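Local coordinates for sugar ABC transporter, periplasmic sugar-binding protein (Caulobacter crescentus, PDB 4IRX), which binds myo-inositol in the periplasm and probably delivers it to an ABC transporter for uptake into the cell, at residues Pro21-Val24 with Ala25-Arg28; Glu31-Ala34 with Ala35-Val39. One frame throughout, in Å; residues are numbered along the deposited sequence.

Overall arrangement
Both contacts are local and lie on one helix, 21-37, between strands 10-15 and 40-45 of a beta-alpha-beta unit. Their centres are about 16 Å apart. Contact 1 forms the start of the helix, at the ligand pocket, its centre about 11 Å from that of the chain. Its inner side is aromatic and apolar, and its arginines lie toward the outside. Contact 2 is at the far end, about 23 Å from the chain centre, and has more exposed residues. There charged side chains line one side, with a water between Lys-36 and Glu-33, while small apolar groups pack inward. Helix 251-268 is a neighbour of both: it meets Phe-22 and Met-26 in contact 1, and acids and apolar groups in contact 2.

Contact 1 (Pro21-Val24 with Ala25-Arg28); sequences PFFV and AMRR. With INS (1,2,3,4,5,6-hexahydroxy-cyclohexane), chain C.
The selenium of Met-26, a selenomethionine, sits at the edge of the Phe-23 ring, 5.2 Å from the ring centroid and 75° off the ring normal. This is a Met-aromatic contact. One face of the Phe-23 ring is taken by the edge of Phe-22, whose CD2 lies 3.6 Å above it. Phe-22 in turn offers a face to the bound myo-inositol, with INS C2 3.5 Å above the ring centre. INS C1 and C3 lie near the CE2 and CD2 side of that ring. With CG anti to the backbone N (chi1 175°), the Phe-22 ring is directed to the ligand, yet its far end still meets Met-26: Phe-22 CE2 is 3.8 Å from Met-26 CE. The Met-26 chain runs straight to SE and then bends, which brings the methyl back to Phe-22. Pro-251 and Ile-255 of helix 251-268 also touch Met-26.

On another side of the helix, Arg-28 bends at chi3 (-76°). Its guanidinium turns back so that one face lies over Val-24 O and Ala-25 CA, both offset toward its rim, and Arg-28 NH1 comes 3.6 Å from Val-24 CG1. Water 1 donates to Pro-21 O at 3.1 Å and accepts a weak bond from Arg-28 NH2. Arg-27 runs outward, extended, to a salt bridge with Glu-31. Successive i to i+4 backbone bonds, from Ala-25 N to Pro-21 O through Arg-28 N to Val-24 O, make this the first turns of helix 21-37. An aromatic ring at the start of such a helix, laid against a cyclic polyol, forms one wall of the ligand pocket of this periplasmic binding protein.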
loop_
_atom_site.group_PDB
_atom_site.type_symbol
_atom_site.label_atom_id
_atom_site.label_comp_id
_atom_site.label_asym_id
_atom_site.label_seq_id
_atom_site.Cartn_x
_atom_site.Cartn_y
_atom_site.Cartn_z
ATOM N N PRO A 21 -7.647 -4.012 -5.143
ATOM C CA PRO A 21 -8.632 -2.921 -5.107
ATOM C C PRO A 21 -8.022 -1.559 -4.851
ATOM O O PRO A 21 -8.481 -0.584 -5.435
ATOM C CB PRO A 21 -9.539 -3.289 -3.928
ATOM C CG PRO A 21 -9.292 -4.721 -3.659
ATOM C CD PRO A 21 -7.987 -5.122 -4.228
ATOM N N PHE A 22 -7.010 -1.494 -3.990
ATOM C CA PHE A 22 -6.351 -0.223 -3.713
ATOM C C PHE A 22 -5.812 0.378 -4.988
ATOM O O PHE A 22 -5.942 1.575 -5.217
ATOM C CB PHE A 22 -5.214 -0.477 -2.737
ATOM C CG PHE A 22 -4.360 0.720 -2.445
ATOM C CD1 PHE A 22 -4.755 1.642 -1.496
ATOM C CD2 PHE A 22 -3.126 0.869 -3.057
ATOM C CE1 PHE A 22 -3.953 2.746 -1.194
ATOM C CE2 PHE A 22 -2.298 1.964 -2.742
ATOM C CZ PHE A 22 -2.717 2.890 -1.796
ATOM N N PHE A 23 -5.213 -0.464 -5.828
ATOM C CA PHE A 23 -4.571 0.040 -7.047
ATOM C C PHE A 23 -5.552 0.297 -8.197
ATOM O O PHE A 23 -5.319 1.190 -9.004
ATOM C CB PHE A 23 -3.406 -0.868 -7.473
ATOM C CG PHE A 23 -2.221 -0.754 -6.565
ATOM C CD1 PHE A 23 -1.461 0.389 -6.559
ATOM C CD2 PHE A 23 -1.919 -1.748 -5.653
ATOM C CE1 PHE A 23 -0.375 0.499 -5.694
ATOM C CE2 PHE A 23 -0.827 -1.640 -4.791
ATOM C CZ PHE A 23 -0.068 -0.507 -4.812
ATOM N N VAL A 24 -6.633 -0.468 -8.270
ATOM C CA VAL A 24 -7.722 -0.149 -9.191
ATOM C C VAL A 24 -8.199 1.274 -8.901
ATOM O O VAL A 24 -8.366 2.093 -9.818
ATOM C CB VAL A 24 -8.883 -1.156 -9.052
ATOM C CG1 VAL A 24 -10.070 -0.722 -9.884
ATOM C CG2 VAL A 24 -8.427 -2.558 -9.486
ATOM N N ALA A 25 -8.396 1.594 -7.629
ATOM C CA ALA A 25 -8.852 2.932 -7.265
ATOM C C ALA A 25 -7.801 3.987 -7.608
ATOM O O ALA A 25 -8.135 5.066 -8.096
ATOM C CB ALA A 25 -9.239 2.992 -5.795
HETATM N N MSE A 26 -6.524 3.669 -7.350
HETATM C CA MSE A 26 -5.437 4.586 -7.684
HETATM C C MSE A 26 -5.409 4.875 -9.181
HETATM O O MSE A 26 -5.243 6.013 -9.589
HETATM C CB MSE A 26 -4.078 4.030 -7.221
HETATM C CG MSE A 26 -2.884 4.989 -7.487
HETATM SE SE MSE A 26 -1.145 4.428 -6.855
HETATM C CE MSE A 26 -1.297 4.834 -4.978
ATOM N N ARG A 27 -5.610 3.838 -10.001
ATOM C CA ARG A 27 -5.629 4.018 -11.449
ATOM C C ARG A 27 -6.712 4.976 -11.906
ATOM O O ARG A 27 -6.516 5.762 -12.836
ATOM C CB ARG A 27 -5.771 2.676 -12.162
ATOM C CG ARG A 27 -5.704 2.786 -13.661
ATOM C CD ARG A 27 -6.018 1.452 -14.317
ATOM N NE ARG A 27 -6.021 1.611 -15.766
ATOM C CZ ARG A 27 -5.894 0.603 -16.614
ATOM N NH1 ARG A 27 -5.780 -0.632 -16.151
ATOM N NH2 ARG A 27 -5.888 0.835 -17.923
ATOM N N ARG A 28 -7.856 4.950 -11.248
ATOM C CA ARG A 28 -8.902 5.919 -11.590
ATOM C C ARG A 28 -8.466 7.368 -11.384
ATOM O O ARG A 28 -8.776 8.236 -12.202
ATOM C CB ARG A 28 -10.206 5.652 -10.825
ATOM C CG ARG A 28 -10.853 4.343 -11.199
ATOM C CD ARG A 28 -12.270 4.228 -10.628
ATOM N NE ARG A 28 -12.286 3.937 -9.197
ATOM C CZ ARG A 28 -12.519 2.732 -8.678
ATOM N NH1 ARG A 28 -12.761 1.693 -9.468
ATOM N NH2 ARG A 28 -12.513 2.565 -7.365
HETATM C C1 INS C . -0.515 -0.329 -0.633
HETATM C C2 INS C . -1.880 -0.704 -0.159
HETATM C C3 INS C . -2.288 -1.989 -0.834
HETATM C C4 INS C . -1.335 -3.085 -0.479
HETATM C C5 INS C . 0.023 -2.763 -0.977
HETATM C C6 INS C . 0.497 -1.439 -0.424
HETATM O O1 INS C . -0.088 0.850 0.001
HETATM O O2 INS C . -1.875 -0.835 1.230
HETATM O O3 INS C . -3.606 -2.336 -0.486
HETATM O O4 INS C . -1.773 -4.305 -0.987
HETATM O O5 INS C . 0.893 -3.796 -0.640
HETATM O O6 INS C . 1.795 -1.128 -0.860
HETATM O O HOH W 1 -11.468 -0.343 -6.173
#

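Contact 2 (Glu31-Ala34 with Ala35-Val39); sequences EDEA and AKLGV
Lys-36 NZ reaches back one helical turn to Asp-32 OD2, a salt bridge 2.8 Å long. It meets the syn lone pair of that oxygen. The lysine chain is extended beyond CG and slants across the carboxylate, with its CE 3.3 Å from Asp-32 OD1. Water 2 accepts from Lys-36 NZ at 2.8 Å and donates to Glu-33 OE1, so it links the lysine to the second acid. Glu-33 bends at chi2 (73°) and crosses Leu-37, so that both its CG and OE2 lie 3.7 Å from Leu-37 CD1. Ala-34 CB packs against Val-39 CG1 at 4.0 Å.

The next shell is backbone. Lys-36 N binds Asp-32 O almost straight, one of the i to i+4 bonds of the helix that set the two side chains on the same side. Ala-34 O takes Val-39 N at 3.0 Å and a weak bond from Leu-37 N, and Gly-38 N binds Ala-35 O. Gly-38 has positive phi (67°), and the turn is a Schellman motif that closes helix 21-37 and leads toward strand 40-45.

Farther out, helix 251-268 supplies the opposing charges. Arg-256 bridges Asp-32 and Glu-33, and Arg-260 pairs with the other oxygen of Glu-33. Leu-259 and Val-263 meet the apolar side. An alanine in place of Asp-32 would probably leave the Lys-36 ammonium without its carboxylate and take a carboxylate partner from Arg-256. With OD2 shared between a lysine and an arginine, Asp-32 is likely to stay ionised, and these salt bridges should tie the end of this helix to helix 251-268.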
loop_
_atom_site.group_PDB
_atom_site.type_symbol
_atom_site.label_atom_id
_atom_site.label_comp_id
_atom_site.label_asym_id
_atom_site.label_seq_id
_atom_site.Cartn_x
_atom_site.Cartn_y
_atom_site.Cartn_z
ATOM N N GLU A 31 -6.037 8.379 -14.142
ATOM C CA GLU A 31 -6.650 8.698 -15.422
ATOM C C GLU A 31 -7.270 10.090 -15.432
ATOM O O GLU A 31 -7.191 10.786 -16.446
ATOM C CB GLU A 31 -7.689 7.655 -15.802
ATOM C CG GLU A 31 -7.053 6.332 -16.154
ATOM C CD GLU A 31 -8.057 5.203 -16.193
ATOM O OE1 GLU A 31 -9.209 5.401 -15.721
ATOM O OE2 GLU A 31 -7.682 4.112 -16.673
ATOM N N ASP A 32 -7.877 10.510 -14.310
ATOM C CA ASP A 32 -8.431 11.871 -14.191
ATOM C C ASP A 32 -7.329 12.909 -14.330
ATOM O O ASP A 32 -7.391 13.826 -15.160
ATOM C CB ASP A 32 -9.160 12.062 -12.851
ATOM C CG ASP A 32 -9.488 13.536 -12.553
ATOM O OD1 ASP A 32 -10.048 14.230 -13.423
ATOM O OD2 ASP A 32 -9.143 14.022 -11.435
ATOM N N GLU A 33 -6.292 12.738 -13.516
ATOM C CA GLU A 33 -5.187 13.687 -13.542
ATOM C C GLU A 33 -4.516 13.725 -14.907
ATOM O O GLU A 33 -4.140 14.799 -15.378
ATOM C CB GLU A 33 -4.181 13.393 -12.426
ATOM C CG GLU A 33 -3.132 14.501 -12.212
ATOM C CD GLU A 33 -3.653 15.770 -11.534
ATOM O OE1 GLU A 33 -4.703 15.735 -10.860
ATOM O OE2 GLU A 33 -2.992 16.823 -11.687
ATOM N N ALA A 34 -4.407 12.573 -15.565
ATOM C CA ALA A 34 -3.740 12.533 -16.861
ATOM C C ALA A 34 -4.508 13.358 -17.894
ATOM O O ALA A 34 -3.896 14.126 -18.659
ATOM C CB ALA A 34 -3.558 11.074 -17.321
ATOM N N ALA A 35 -5.835 13.228 -17.887
ATOM C CA ALA A 35 -6.672 14.038 -18.759
ATOM C C ALA A 35 -6.460 15.524 -18.474
ATOM O O ALA A 35 -6.161 16.308 -19.385
ATOM C CB ALA A 35 -8.142 13.659 -18.588
ATOM N N LYS A 36 -6.560 15.905 -17.205
ATOM C CA LYS A 36 -6.378 17.306 -16.815
ATOM C C LYS A 36 -5.031 17.885 -17.207
ATOM O O LYS A 36 -4.914 19.084 -17.499
ATOM C CB LYS A 36 -6.515 17.457 -15.320
ATOM C CG LYS A 36 -7.919 17.316 -14.824
ATOM C CD LYS A 36 -7.880 17.125 -13.326
ATOM C CE LYS A 36 -9.251 17.340 -12.746
ATOM N NZ LYS A 36 -9.268 16.855 -11.349
ATOM N N LEU A 37 -3.998 17.053 -17.202
ATOM C CA LEU A 37 -2.658 17.535 -17.511
ATOM C C LEU A 37 -2.346 17.449 -19.010
ATOM O O LEU A 37 -1.257 17.849 -19.423
ATOM C CB LEU A 37 -1.607 16.760 -16.703
ATOM C CG LEU A 37 -1.737 16.956 -15.210
ATOM C CD1 LEU A 37 -0.684 16.107 -14.498
ATOM C CD2 LEU A 37 -1.589 18.431 -14.869
ATOM N N GLY A 38 -3.261 16.893 -19.797
ATOM C CA GLY A 38 -3.031 16.729 -21.219
ATOM C C GLY A 38 -1.929 15.749 -21.524
ATOM O O GLY A 38 -1.201 15.906 -22.503
ATOM N N VAL A 39 -1.790 14.723 -20.692
ATOM C CA VAL A 39 -0.767 13.712 -20.913
ATOM C C VAL A 39 -1.408 12.358 -21.150
ATOM O O VAL A 39 -2.364 11.968 -20.466
ATOM C CB VAL A 39 0.273 13.693 -19.733
ATOM C CG1 VAL A 39 -0.333 13.215 -18.411
ATOM C CG2 VAL A 39 1.515 12.875 -20.080
HETATM O O HOH W 2 -6.848 17.424 -10.101
#